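Local coordinates for AT27789p (Drosophila melanogaster, PDB 5UZN), which probably binds RNA, including messenger RNA, as a fly homologue of hnRNP F/H (Glorund), whose third quasi-RNA recognition motif this chain forms, at residues I13-L18 with K29-I34. Residues are numbered along the deposited sequence; the frame is centred on the assembly and turned at random.
Sequences IHMRGL and KFFEPI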
# COMPACT_ATOMS: atom_id res chain seq x y z
N ILE A 13 1.59 3.02 -5.43
CA ILE A 13 1.28 1.60 -5.54
C ILE A 13 -0.12 1.40 -4.99
O ILE A 13 -0.37 1.66 -3.80
CB ILE A 13 2.28 0.74 -4.76
CG1 ILE A 13 3.69 0.87 -5.34
CG2 ILE A 13 1.85 -0.72 -4.77
CD1 ILE A 13 4.67 -0.05 -4.63
N HIS A 14 -1.04 0.99 -5.86
CA HIS A 14 -2.41 0.69 -5.47
C HIS A 14 -2.46 -0.76 -5.04
O HIS A 14 -1.80 -1.62 -5.62
CB HIS A 14 -3.39 0.95 -6.63
CG HIS A 14 -4.81 0.67 -6.28
ND1 HIS A 14 -5.48 1.36 -5.29
CD2 HIS A 14 -5.69 -0.25 -6.76
CE1 HIS A 14 -6.71 0.88 -5.17
NE2 HIS A 14 -6.86 -0.10 -6.05
N MET A 15 -3.20 -1.04 -3.96
CA MET A 15 -3.17 -2.34 -3.32
C MET A 15 -4.59 -2.89 -3.26
O MET A 15 -5.51 -2.18 -2.89
CB MET A 15 -2.57 -2.26 -1.90
CG MET A 15 -1.27 -1.47 -1.80
SD MET A 15 -0.74 -1.14 -0.11
CE MET A 15 -0.18 -2.78 0.36
N ARG A 16 -4.76 -4.16 -3.62
CA ARG A 16 -6.05 -4.82 -3.45
C ARG A 16 -5.90 -6.07 -2.59
O ARG A 16 -4.82 -6.65 -2.49
CB ARG A 16 -6.67 -5.16 -4.80
CG ARG A 16 -6.93 -3.93 -5.65
CD ARG A 16 -7.57 -4.29 -6.97
NE ARG A 16 -9.01 -4.41 -6.86
CZ ARG A 16 -9.83 -3.36 -6.83
NH1 ARG A 16 -9.31 -2.13 -6.91
NH2 ARG A 16 -11.14 -3.54 -6.75
N GLY A 17 -7.01 -6.47 -1.97
CA GLY A 17 -7.02 -7.68 -1.17
C GLY A 17 -6.65 -7.51 0.29
O GLY A 17 -6.36 -8.51 0.95
N LEU A 18 -6.63 -6.28 0.80
CA LEU A 18 -6.28 -6.11 2.21
C LEU A 18 -7.39 -6.70 3.07
O LEU A 18 -8.56 -6.61 2.69
CB LEU A 18 -6.13 -4.63 2.58
CG LEU A 18 -4.82 -3.89 2.34
CD1 LEU A 18 -4.55 -3.77 0.86
CD2 LEU A 18 -4.89 -2.52 3.03
N LYS A 29 4.19 -2.09 7.59
CA LYS A 29 4.89 -3.34 7.88
C LYS A 29 5.09 -4.18 6.63
O LYS A 29 6.10 -4.89 6.50
CB LYS A 29 4.13 -4.16 8.92
CG LYS A 29 4.15 -3.57 10.32
CD LYS A 29 3.34 -4.43 11.29
CE LYS A 29 3.31 -3.83 12.70
NZ LYS A 29 2.43 -4.60 13.63
N PHE A 30 4.15 -4.09 5.70
CA PHE A 30 4.19 -4.87 4.47
C PHE A 30 5.38 -4.48 3.60
O PHE A 30 6.02 -5.35 3.00
CB PHE A 30 2.86 -4.69 3.72
CG PHE A 30 2.73 -5.53 2.48
CD1 PHE A 30 2.30 -6.85 2.57
CD2 PHE A 30 3.07 -5.03 1.24
CE1 PHE A 30 2.20 -7.63 1.44
CE2 PHE A 30 2.94 -5.81 0.11
CZ PHE A 30 2.51 -7.11 0.22
N PHE A 31 5.70 -3.19 3.53
CA PHE A 31 6.78 -2.72 2.67
C PHE A 31 8.11 -2.53 3.39
O PHE A 31 9.07 -2.07 2.75
CB PHE A 31 6.38 -1.40 2.00
CG PHE A 31 5.27 -1.53 1.01
CD1 PHE A 31 5.44 -2.27 -0.15
CD2 PHE A 31 4.06 -0.90 1.24
CE1 PHE A 31 4.42 -2.38 -1.07
CE2 PHE A 31 3.03 -1.00 0.32
CZ PHE A 31 3.21 -1.76 -0.82
N GLU A 32 8.20 -2.82 4.68
CA GLU A 32 9.44 -2.51 5.38
C GLU A 32 10.53 -3.39 4.79
O GLU A 32 10.25 -4.52 4.39
CB GLU A 32 9.30 -2.73 6.90
CG GLU A 32 9.22 -4.18 7.30
CD GLU A 32 8.77 -4.37 8.74
OE1 GLU A 32 8.72 -5.54 9.17
OE2 GLU A 32 8.45 -3.36 9.41
N PRO A 33 11.78 -2.90 4.73
CA PRO A 33 12.33 -1.62 5.22
C PRO A 33 11.96 -0.42 4.40
O PRO A 33 12.22 0.72 4.81
CB PRO A 33 13.85 -1.84 5.14
CG PRO A 33 14.01 -2.80 4.02
CD PRO A 33 12.83 -3.73 4.11
N ILE A 34 11.34 -0.63 3.26
CA ILE A 34 11.03 0.49 2.39
C ILE A 34 9.83 1.24 2.95
O ILE A 34 8.83 0.68 3.41
CB ILE A 34 10.79 0.02 0.94
CG1 ILE A 34 12.09 -0.52 0.35
CG2 ILE A 34 10.31 1.19 0.09
CD1 ILE A 34 13.11 0.55 0.07
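Met15 reaches from strand 11-16 toward helix 24-31 and meets Phe31, which comes from the opposite direction. Followed outward, the chain of Met15 leaves CB with CG anti to the carbonyl carbon (chi1 -47°) and runs extended to the sulfur. Met15 SD lies 5.0 Å from the centroid of the Phe31 ring. The direction is 77° off the ring normal, so the sulfur is at the edge, as in a Met-aromatic contact. A bend at chi3 (73°) then brings the methyl close to the rings of Phe30 and Phe31: Met15 CE sits 3.7 Å from Phe31 CE2 and 4.0 Å from Phe30 CD2, oblique to each. The two phenylalanines are themselves fitted together, for Phe30 CD2 stands 3.7 Å above the centre of one Phe31 face. Ile13, two residues back on the same side of the strand, adds a looser contact, Ile13 CD1 lying 4.3 Å from Phe31 CE1. Phe57 of the neighbouring strand meets the Phe31 ring edge-to-face, while Ala66 of helix 60-68 touches both Ile13 and Phe31. This is the helix-facing side of the four-stranded RRM sheet. All four touching residues are buried, so the helix is held to the sheet here by dispersion and sulfur-aromatic attraction, with no polar bond between the two segments.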